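Local atomic coordinates of branched-chain amino acid aminotransferase (Thermoproteus uzoniensis, PDB entry 5CE8), a protein that probably transfers the amino group of leucine, isoleucine or valine to 2-oxoglutarate, using pyridoxal 5'-phosphate as its cofactor. Residues T227-A232 / L239-I244; R66-A71 / L76-T81; D101-P106 / G259-I264. All blocks are in the same frame, centred on the assembly; numbering follows the deposited sequence.

Contact 1 of 3, residues T227-A232 / L239-I244; sequences TVISIA and LLEKSI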
loop_
_atom_site.group_PDB
_atom_site.type_symbol
_atom_site.label_atom_id
_atom_site.label_comp_id
_atom_site.label_asym_id
_atom_site.label_seq_id
_atom_site.Cartn_x
_atom_site.Cartn_y
_atom_site.Cartn_z
ATOM N N THR A 227 -19.841 -22.878 -11.008
ATOM C CA THR A 227 -21.238 -23.357 -11.229
ATOM C C THR A 227 -22.281 -22.225 -11.209
ATOM O O THR A 227 -23.187 -22.180 -12.095
ATOM C CB THR A 227 -21.537 -24.493 -10.205
ATOM O OG1 THR A 227 -20.488 -25.472 -10.371
ATOM C CG2 THR A 227 -22.806 -25.072 -10.394
ATOM N N VAL A 228 -22.221 -21.408 -10.162
ATOM C CA VAL A 228 -23.119 -20.267 -10.019
ATOM C C VAL A 228 -23.060 -19.378 -11.293
ATOM O O VAL A 228 -24.124 -18.891 -11.800
ATOM C CB VAL A 228 -22.833 -19.488 -8.758
ATOM C CG1 VAL A 228 -23.472 -18.086 -8.742
ATOM C CG2 VAL A 228 -23.345 -20.279 -7.512
ATOM N N ILE A 229 -21.848 -19.221 -11.836
ATOM C CA ILE A 229 -21.712 -18.345 -13.004
ATOM C C ILE A 229 -22.475 -19.063 -14.177
ATOM O O ILE A 229 -23.246 -18.435 -14.835
ATOM C CB ILE A 229 -20.233 -17.934 -13.261
ATOM C CG1 ILE A 229 -19.794 -16.916 -12.262
ATOM C CG2 ILE A 229 -20.043 -17.454 -14.673
ATOM C CD1 ILE A 229 -18.288 -16.799 -12.087
ATOM N N SER A 230 -22.307 -20.377 -14.393
ATOM C CA SER A 230 -23.091 -21.125 -15.427
ATOM C C SER A 230 -24.575 -21.047 -15.189
ATOM O O SER A 230 -25.394 -20.865 -16.116
ATOM C CB SER A 230 -22.664 -22.564 -15.343
ATOM O OG SER A 230 -21.274 -22.614 -15.726
ATOM N N ILE A 231 -24.971 -21.187 -13.928
ATOM C CA ILE A 231 -26.421 -21.146 -13.611
ATOM C C ILE A 231 -26.909 -19.744 -13.968
ATOM O O ILE A 231 -27.973 -19.613 -14.599
ATOM C CB ILE A 231 -26.669 -21.420 -12.118
ATOM C CG1 ILE A 231 -26.544 -22.944 -11.831
ATOM C CG2 ILE A 231 -28.007 -20.924 -11.667
ATOM C CD1 ILE A 231 -26.317 -23.178 -10.357
ATOM N N ALA A 232 -26.205 -18.713 -13.559
ATOM C CA ALA A 232 -26.703 -17.333 -13.942
ATOM C C ALA A 232 -26.954 -17.178 -15.440
ATOM O O ALA A 232 -27.879 -16.504 -15.852
ATOM C CB ALA A 232 -25.793 -16.241 -13.485
ATOM N N LEU A 239 -24.498 -10.862 -14.874
ATOM C CA LEU A 239 -23.462 -11.165 -13.934
ATOM C C LEU A 239 -22.189 -10.375 -14.244
ATOM O O LEU A 239 -21.763 -10.268 -15.402
ATOM C CB LEU A 239 -23.127 -12.651 -13.915
ATOM C CG LEU A 239 -22.126 -12.968 -12.774
ATOM C CD1 LEU A 239 -22.557 -14.167 -12.006
ATOM C CD2 LEU A 239 -20.714 -13.136 -13.359
ATOM N N LEU A 240 -21.564 -9.833 -13.203
ATOM C CA LEU A 240 -20.354 -9.023 -13.429
ATOM C C LEU A 240 -19.361 -9.502 -12.393
ATOM O O LEU A 240 -19.743 -9.626 -11.194
ATOM C CB LEU A 240 -20.634 -7.567 -13.187
ATOM C CG LEU A 240 -21.428 -6.878 -14.254
ATOM C CD1 LEU A 240 -21.961 -5.556 -13.693
ATOM C CD2 LEU A 240 -20.635 -6.712 -15.581
ATOM N N GLU A 241 -18.152 -9.783 -12.877
ATOM C CA GLU A 241 -17.022 -10.004 -12.074
ATOM C C GLU A 241 -16.305 -8.742 -11.896
ATOM O O GLU A 241 -15.526 -8.395 -12.756
ATOM C CB GLU A 241 -16.132 -11.050 -12.669
ATOM C CG GLU A 241 -16.812 -12.374 -12.650
ATOM C CD GLU A 241 -15.970 -13.404 -13.323
ATOM O OE1 GLU A 241 -16.367 -13.817 -14.365
ATOM O OE2 GLU A 241 -14.885 -13.755 -12.854
ATOM N N LYS A 242 -16.584 -8.062 -10.769
ATOM C CA LYS A 242 -16.086 -6.705 -10.505
ATOM C C LYS A 242 -15.734 -6.586 -8.991
ATOM O O LYS A 242 -16.397 -7.188 -8.106
ATOM C CB LYS A 242 -17.233 -5.814 -10.951
ATOM C CG LYS A 242 -17.157 -4.327 -10.994
ATOM N N SER A 243 -14.773 -5.737 -8.661
ATOM C CA SER A 243 -14.458 -5.556 -7.264
ATOM C C SER A 243 -15.653 -5.059 -6.485
ATOM O O SER A 243 -16.485 -4.289 -7.061
ATOM C CB SER A 243 -13.300 -4.625 -7.095
ATOM O OG SER A 243 -12.218 -5.188 -7.778
ATOM N N ILE A 244 -15.808 -5.596 -5.269
ATOM C CA ILE A 244 -16.882 -5.225 -4.373
ATOM C C ILE A 244 -16.369 -4.402 -3.192
ATOM O O ILE A 244 -15.524 -4.852 -2.542
ATOM C CB ILE A 244 -17.584 -6.522 -3.860
ATOM C CG1 ILE A 244 -18.431 -7.058 -5.012
ATOM C CG2 ILE A 244 -18.554 -6.185 -2.736
ATOM C CD1 ILE A 244 -18.990 -8.410 -4.741
#
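Leu239 pushes its isobutyl end against the helix 227-232 and meets two side chains there, Ile229 and Ala232. This is where the contact is tight. CD1 of Leu239 lies 3.9 Å from CG1 of Ile229 and 4.1 Å from CB of Ala232, so one methyl group touches residues three positions apart on the same side of the helix. The other methyl, CD2 of Leu239, is 4.0 Å from CG1 of Ile229, and both tips of the leucine fork thus face that one carbon of the isoleucine; the two side chains cross at about a right angle. Leu239 holds its CG anti to the backbone N (chi1 -173°), which carries both methyls to the helix from a backbone whose nearest CA pair, Ala232 and Leu239, is still 7.0 Å apart.

Two residues further on, the contact loosens. Glu241 only skirts the end of Ile229, with OE1 4.2 Å from CD1 of Ile229, and no hydrogen bond crosses between the segments. Glu241 is exposed, and its other carboxylate oxygen, OE2, makes a salt bridge with Arg225, one helical turn before Ile229. The chain from Lys242 to Ile244 then leaves the helix altogether.

The helix and the short strand run in roughly opposed directions, 146° between them, with axes 10.0 Å apart at closest approach. They are the last two elements of a beta-alpha-beta unit: strand 209-212, helix 223-235, then strand 239-241, which pairs in parallel with the first. Phe203 of strand 201-206 and Leu210 of strand 209-212 also pack on Leu239, while helix 279-292 covers Val228 and Ile231.

Contact 2 of 3, residues R66-A71 / L76-T81; sequences RLLRSA and LDVPYT. With PLP (pyridoxal-5'-phosphate), chain D.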
loop_
_atom_site.group_PDB
_atom_site.type_symbol
_atom_site.label_atom_id
_atom_site.label_comp_id
_atom_site.label_asym_id
_atom_site.label_seq_id
_atom_site.Cartn_x
_atom_site.Cartn_y
_atom_site.Cartn_z
ATOM N N ARG A 66 -7.919 -29.214 -10.393
ATOM C CA ARG A 66 -7.538 -28.044 -9.627
ATOM C C ARG A 66 -6.502 -28.404 -8.527
ATOM O O ARG A 66 -5.597 -27.597 -8.300
ATOM C CB ARG A 66 -8.758 -27.292 -8.984
ATOM C CG ARG A 66 -8.336 -26.069 -8.295
ATOM C CD ARG A 66 -9.477 -25.275 -7.687
ATOM N NE ARG A 66 -10.134 -25.973 -6.595
ATOM C CZ ARG A 66 -11.282 -25.562 -6.014
ATOM N NH1 ARG A 66 -11.875 -24.457 -6.414
ATOM N NH2 ARG A 66 -11.817 -26.243 -4.996
ATOM N N LEU A 67 -6.617 -29.584 -7.894
ATOM C CA LEU A 67 -5.540 -30.061 -6.961
ATOM C C LEU A 67 -4.139 -29.975 -7.595
ATOM O O LEU A 67 -3.139 -29.548 -6.946
ATOM C CB LEU A 67 -5.777 -31.537 -6.526
ATOM C CG LEU A 67 -5.037 -32.076 -5.277
ATOM C CD1 LEU A 67 -5.650 -31.571 -3.937
ATOM C CD2 LEU A 67 -4.910 -33.557 -5.237
ATOM N N LEU A 68 -4.054 -30.597 -8.758
ATOM C CA LEU A 68 -2.874 -30.602 -9.602
ATOM C C LEU A 68 -2.381 -29.166 -9.991
ATOM O O LEU A 68 -1.161 -28.937 -10.005
ATOM C CB LEU A 68 -3.166 -31.400 -10.871
ATOM C CG LEU A 68 -2.743 -32.871 -10.885
ATOM C CD1 LEU A 68 -2.872 -33.466 -9.519
ATOM C CD2 LEU A 68 -3.502 -33.651 -11.927
ATOM N N ARG A 69 -3.311 -28.229 -10.340
ATOM C CA ARG A 69 -2.916 -26.832 -10.648
ATOM C C ARG A 69 -2.394 -26.255 -9.350
ATOM O O ARG A 69 -1.359 -25.614 -9.369
ATOM C CB ARG A 69 -4.035 -25.974 -11.208
ATOM C CG ARG A 69 -4.406 -26.389 -12.643
ATOM C CD ARG A 69 -5.111 -25.224 -13.398
ATOM N NE ARG A 69 -6.352 -24.961 -12.701
ATOM C CZ ARG A 69 -7.429 -25.729 -12.763
ATOM N NH1 ARG A 69 -7.500 -26.843 -13.508
ATOM N NH2 ARG A 69 -8.444 -25.397 -12.048
ATOM N N SER A 70 -3.071 -26.502 -8.221
ATOM C CA SER A 70 -2.597 -26.020 -6.876
ATOM C C SER A 70 -1.209 -26.444 -6.585
ATOM O O SER A 70 -0.396 -25.615 -6.180
ATOM C CB SER A 70 -3.528 -26.413 -5.767
ATOM O OG SER A 70 -4.680 -25.511 -5.784
ATOM N N ALA A 71 -0.885 -27.704 -6.870
ATOM C CA ALA A 71 0.480 -28.203 -6.657
ATOM C C ALA A 71 1.538 -27.514 -7.571
ATOM O O ALA A 71 2.631 -27.141 -7.155
ATOM C CB ALA A 71 0.550 -29.751 -6.905
ATOM N N LEU A 76 4.781 -28.333 -5.695
ATOM C CA LEU A 76 4.646 -29.654 -5.063
ATOM C C LEU A 76 4.488 -30.732 -6.171
ATOM O O LEU A 76 3.792 -30.488 -7.156
ATOM C CB LEU A 76 3.390 -29.550 -4.210
ATOM C CG LEU A 76 3.051 -30.806 -3.468
ATOM C CD1 LEU A 76 4.178 -31.126 -2.484
ATOM C CD2 LEU A 76 1.744 -30.642 -2.801
ATOM N N ASP A 77 5.190 -31.875 -6.102
ATOM C CA ASP A 77 5.229 -32.799 -7.220
ATOM C C ASP A 77 4.217 -33.897 -6.849
ATOM O O ASP A 77 4.460 -34.710 -5.954
ATOM C CB ASP A 77 6.668 -33.312 -7.429
ATOM C CG ASP A 77 6.777 -34.489 -8.412
ATOM O OD1 ASP A 77 5.918 -34.711 -9.268
ATOM O OD2 ASP A 77 7.771 -35.225 -8.290
ATOM N N VAL A 78 3.079 -33.895 -7.538
ATOM C CA VAL A 78 2.014 -34.882 -7.273
ATOM C C VAL A 78 2.119 -35.992 -8.314
ATOM O O VAL A 78 1.848 -35.775 -9.473
ATOM C CB VAL A 78 0.646 -34.208 -7.256
ATOM C CG1 VAL A 78 -0.462 -35.242 -7.080
ATOM C CG2 VAL A 78 0.590 -33.200 -6.122
ATOM N N PRO A 79 2.504 -37.219 -7.910
ATOM C CA PRO A 79 2.755 -38.215 -8.941
ATOM C C PRO A 79 1.526 -38.964 -9.430
ATOM O O PRO A 79 1.609 -40.132 -9.710
ATOM C CB PRO A 79 3.737 -39.170 -8.237
ATOM C CG PRO A 79 3.358 -39.094 -6.797
ATOM C CD PRO A 79 2.905 -37.686 -6.572
ATOM N N TYR A 80 0.391 -38.318 -9.504
ATOM C CA TYR A 80 -0.843 -38.935 -9.960
ATOM C C TYR A 80 -1.556 -38.032 -10.907
ATOM O O TYR A 80 -1.543 -36.809 -10.747
ATOM C CB TYR A 80 -1.765 -39.149 -8.792
ATOM C CG TYR A 80 -1.290 -40.174 -7.811
ATOM C CD1 TYR A 80 -1.383 -41.546 -8.111
ATOM C CD2 TYR A 80 -0.708 -39.792 -6.589
ATOM C CE1 TYR A 80 -0.958 -42.494 -7.181
ATOM C CE2 TYR A 80 -0.274 -40.727 -5.685
ATOM C CZ TYR A 80 -0.402 -42.076 -5.968
ATOM O OH TYR A 80 0.060 -43.027 -5.060
ATOM N N THR A 81 -2.294 -38.608 -11.837
ATOM C CA THR A 81 -3.090 -37.739 -12.723
ATOM C C THR A 81 -4.458 -37.484 -12.082
ATOM O O THR A 81 -4.893 -38.109 -11.089
ATOM C CB THR A 81 -3.264 -38.409 -14.062
ATOM O OG1 THR A 81 -3.976 -39.626 -13.799
ATOM C CG2 THR A 81 -1.930 -38.700 -14.670
HETATM N N1 PLP D . -12.646 -19.718 -0.988
HETATM C C2 PLP D . -11.531 -20.234 -0.478
HETATM C C2A PLP D . -10.544 -19.368 0.245
HETATM C C3 PLP D . -11.283 -21.668 -0.521
HETATM O O3 PLP D . -10.157 -22.199 0.103
HETATM C C4 PLP D . -12.285 -22.532 -1.203
HETATM C C4A PLP D . -12.128 -24.033 -1.330
HETATM C C5 PLP D . -13.472 -21.823 -1.762
HETATM C C6 PLP D . -13.559 -20.412 -1.598
HETATM C C5A PLP D . -14.637 -22.498 -2.429
HETATM O O4P PLP D . -14.246 -23.286 -3.495
HETATM P P PLP D . -15.196 -24.454 -3.964
HETATM O O1P PLP D . -15.450 -25.442 -2.775
HETATM O O2P PLP D . -16.362 -23.822 -4.594
HETATM O O3P PLP D . -14.448 -25.290 -4.965
#
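Ala71 and Leu68, near the end of helix 60-74, face the loop that leads to helix 82-95, a connection lying against the antiparallel sheet of this class-IV (fold-type IV) aminotransferase. The CB bond of Ala71 points toward the loop, and CB of Ala71 lies 3.3 Å from O of Leu76 as well as 3.5 Å from CG2 of Val78. Val78 spreads its two methyls over two helix residues. Its chi1 of 176° sets CG2 beside the backbone N, where it meets Ala71, while CG1 reaches 3.9 Å from CD1 of Leu68. The leucine and valine side chains slant across each other, and the Leu68 fork takes the carbonyl O of Tyr80 against both methyls, CD1 at 3.8 Å and CD2 at 3.9 Å. Thr81, at the far end, is the N-cap of the next helix. The backbone closes the turn with a hydrogen bond from Leu76 N to Ala71 O, the donor tilted 33° from the carbonyl plane.

Leu67 and Leu76 pack on Val42 of strand 41-50, and Val78 and Tyr80 on Val126 of strand 125-132, so helix and loop both rest on the sheet.

Arg66 takes no part in the packing on the loop; its chain, bent at chi3 (66°), reaches the cofactor. Its NE is paired with Glu44 and its NH1 also bonds to Glu221 O, which limits rotation of the guanidinium; the phosphorus sits in its plane, at the edge. Both terminal nitrogens converge on one phosphate oxygen, with NH2 of Arg66 2.8 Å from PLP O3P and NH1 of Arg66 at a weaker 3.1 Å.

Contact 3 of 3, residues D101-P106 / G259-I264; sequences DLYIRP and GTAAEI. With PLP (pyridoxal-5'-phosphate), chain D.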
loop_
_atom_site.group_PDB
_atom_site.type_symbol
_atom_site.label_atom_id
_atom_site.label_comp_id
_atom_site.label_asym_id
_atom_site.label_seq_id
_atom_site.Cartn_x
_atom_site.Cartn_y
_atom_site.Cartn_z
ATOM N N ASP A 101 -24.841 -38.401 1.864
ATOM C CA ASP A 101 -24.063 -37.168 1.558
ATOM C C ASP A 101 -22.725 -37.221 2.302
ATOM O O ASP A 101 -22.643 -37.584 3.516
ATOM C CB ASP A 101 -24.791 -35.889 1.985
ATOM C CG ASP A 101 -26.035 -35.626 1.208
ATOM O OD1 ASP A 101 -26.274 -36.372 0.270
ATOM O OD2 ASP A 101 -26.807 -34.698 1.609
ATOM N N LEU A 102 -21.687 -36.927 1.539
ATOM C CA LEU A 102 -20.300 -36.934 1.983
ATOM C C LEU A 102 -19.589 -35.645 1.593
ATOM O O LEU A 102 -19.985 -35.026 0.620
ATOM C CB LEU A 102 -19.537 -38.029 1.278
ATOM C CG LEU A 102 -19.997 -39.485 1.356
ATOM C CD1 LEU A 102 -19.050 -40.361 0.483
ATOM C CD2 LEU A 102 -20.116 -39.924 2.819
ATOM N N TYR A 103 -18.595 -35.292 2.397
ATOM C CA TYR A 103 -17.506 -34.408 2.041
ATOM C C TYR A 103 -16.263 -35.275 1.920
ATOM O O TYR A 103 -15.914 -36.046 2.803
ATOM C CB TYR A 103 -17.344 -33.389 3.133
ATOM C CG TYR A 103 -16.340 -32.324 2.833
ATOM C CD1 TYR A 103 -15.004 -32.493 3.185
ATOM C CD2 TYR A 103 -16.716 -31.134 2.222
ATOM C CE1 TYR A 103 -14.075 -31.521 2.928
ATOM C CE2 TYR A 103 -15.775 -30.139 1.950
ATOM C CZ TYR A 103 -14.477 -30.321 2.360
ATOM O OH TYR A 103 -13.508 -29.393 2.037
ATOM N N ILE A 104 -15.625 -35.175 0.790
ATOM C CA ILE A 104 -14.404 -35.876 0.465
ATOM C C ILE A 104 -13.162 -34.884 0.500
ATOM O O ILE A 104 -13.156 -33.810 -0.149
ATOM C CB ILE A 104 -14.572 -36.464 -0.940
ATOM C CG1 ILE A 104 -15.754 -37.512 -0.985
ATOM C CG2 ILE A 104 -13.300 -37.145 -1.406
ATOM C CD1 ILE A 104 -16.438 -37.507 -2.346
ATOM N N ARG A 105 -12.171 -35.227 1.292
ATOM C CA ARG A 105 -10.954 -34.432 1.398
ATOM C C ARG A 105 -9.671 -35.083 0.820
ATOM O O ARG A 105 -9.076 -36.009 1.490
ATOM C CB ARG A 105 -10.682 -34.237 2.848
ATOM C CG ARG A 105 -9.363 -33.504 3.130
ATOM C CD ARG A 105 -9.145 -32.130 2.481
ATOM N NE ARG A 105 -10.155 -31.097 2.681
ATOM C CZ ARG A 105 -10.240 -30.264 3.708
ATOM N NH1 ARG A 105 -9.432 -30.294 4.777
ATOM N NH2 ARG A 105 -11.202 -29.375 3.689
ATOM N N PRO A 106 -9.271 -34.671 -0.392
ATOM C CA PRO A 106 -7.955 -35.044 -0.922
ATOM C C PRO A 106 -6.950 -34.100 -0.329
ATOM O O PRO A 106 -7.173 -32.864 -0.365
ATOM C CB PRO A 106 -8.061 -34.836 -2.426
ATOM C CG PRO A 106 -9.417 -34.664 -2.706
ATOM C CD PRO A 106 -10.171 -34.276 -1.454
ATOM N N GLY A 259 -19.678 -22.344 -1.802
ATOM C CA GLY A 259 -18.562 -23.202 -1.574
ATOM C C GLY A 259 -19.066 -24.615 -1.510
ATOM O O GLY A 259 -20.284 -24.851 -1.346
ATOM N N THR A 260 -18.115 -25.558 -1.656
ATOM C CA THR A 260 -18.449 -26.917 -1.721
ATOM C C THR A 260 -19.192 -27.205 -0.439
ATOM O O THR A 260 -20.314 -27.739 -0.532
ATOM C CB THR A 260 -17.252 -27.841 -1.988
ATOM O OG1 THR A 260 -16.859 -27.713 -3.366
ATOM C CG2 THR A 260 -17.617 -29.365 -1.746
ATOM N N ALA A 261 -18.614 -26.865 0.746
ATOM C CA ALA A 261 -19.227 -27.175 2.037
ATOM C C ALA A 261 -20.403 -26.261 2.288
ATOM O O ALA A 261 -21.420 -26.669 2.843
ATOM C CB ALA A 261 -18.216 -27.061 3.193
ATOM N N ALA A 262 -20.238 -25.005 1.895
ATOM C CA ALA A 262 -21.289 -24.004 2.095
ATOM C C ALA A 262 -22.539 -24.168 1.212
ATOM O O ALA A 262 -23.628 -23.632 1.587
ATOM C CB ALA A 262 -20.677 -22.599 1.859
ATOM N N GLU A 263 -22.382 -24.787 0.026
ATOM C CA GLU A 263 -23.437 -24.798 -1.029
ATOM C C GLU A 263 -23.762 -23.320 -1.351
ATOM O O GLU A 263 -22.838 -22.577 -1.754
ATOM C CB GLU A 263 -24.598 -25.681 -0.573
ATOM C CG GLU A 263 -24.092 -27.095 -0.156
ATOM C CD GLU A 263 -25.174 -28.099 0.239
ATOM O OE1 GLU A 263 -25.122 -29.305 -0.134
ATOM O OE2 GLU A 263 -26.064 -27.689 0.979
ATOM N N ILE A 264 -25.010 -22.918 -1.247
ATOM C CA ILE A 264 -25.462 -21.523 -1.527
ATOM C C ILE A 264 -26.097 -21.089 -0.243
ATOM O O ILE A 264 -27.173 -21.573 0.083
ATOM C CB ILE A 264 -26.533 -21.455 -2.675
ATOM C CG1 ILE A 264 -26.149 -22.374 -3.877
ATOM C CG2 ILE A 264 -26.759 -20.006 -3.153
ATOM C CD1 ILE A 264 -24.842 -22.037 -4.565
HETATM N N1 PLP D . -12.646 -19.718 -0.988
HETATM C C2 PLP D . -11.531 -20.234 -0.478
HETATM C C2A PLP D . -10.544 -19.368 0.245
HETATM C C3 PLP D . -11.283 -21.668 -0.521
HETATM O O3 PLP D . -10.157 -22.199 0.103
HETATM C C4 PLP D . -12.285 -22.532 -1.203
HETATM C C4A PLP D . -12.128 -24.033 -1.330
HETATM C C5 PLP D . -13.472 -21.823 -1.762
HETATM C C6 PLP D . -13.559 -20.412 -1.598
HETATM C C5A PLP D . -14.637 -22.498 -2.429
HETATM O O4P PLP D . -14.246 -23.286 -3.495
HETATM P P PLP D . -15.196 -24.454 -3.964
HETATM O O1P PLP D . -15.450 -25.442 -2.775
HETATM O O2P PLP D . -16.362 -23.822 -4.594
HETATM O O3P PLP D . -14.448 -25.290 -4.965
#
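Strand 102-106 runs extended past a tight bend at 259-264, where residues 260-262 take helical torsions without the regular helical bonds. The bend is pinched by a backbone bond from Gly259 N to Glu263 O at 3.2 Å. The nearest CA atoms, of Tyr103 and Ala261, are 7.4 Å apart, and no hydrogen bond joins the segments; side chains make the contact.

Tyr103 does the reaching. A chi1 of -174° swings its ring out beside the carbonyl carbon, and CE2 of Tyr103 lies 4.1 Å from CB of Ala261 and 4.2 Å from CG2 of Thr260. Both methyls approach the ring obliquely. The hydroxyl end is fixed from its own strand: NH2 of Arg105 donates to OH of Tyr103 over 2.8 Å, at 157°, with the oxygen near the guanidinium plane. NH1 of Arg105 bonds to Asn37 and Tyr38 of a neighbouring subunit, and both Tyr103 and Arg105 pack on Ile115 of that subunit, so the tyrosine lies at the interface itself.

Thr260 has two ends with different tasks. While CG2 faces the tyrosine, OG1 and the backbone N both donate to one phosphate oxygen: OG1 of Thr260 is 2.7 Å and N of Thr260 2.9 Å from PLP O1P. This two-pronged grip, a main-chain N-H with the hydroxyl of the same residue, is made with Thr260 in a helical conformation. The chemistry implies a shared anion site: the bend supplies two donors, both from Thr260, the backbone N of Ile223 and of Thr224 also bond to the cofactor, and Arg66 binds another phosphate oxygen and probably offsets part of the charge.

In the fold
Along the chain contact 2 comes first and closes before contact 3 opens; contact 1 is nested within the long loop that contact 3 closes. Contact 2 lies beside the antiparallel sheet and contact 1 at the mixed sheet, their centres 27 Å apart without touching. Contact 3 bridges the two, its strand in the antiparallel sheet and its bend between two strands of the mixed one, about 20 Å from either centre. Val228 touches Ile264, and Leu67 touches the backbone of Pro106. Contacts 2 and 3 grip different oxygens of the same cofactor phosphate, while the helix of contact 1 carries Ile223 and Thr224 of that site, so the phosphate is held where both sheets' elements converge.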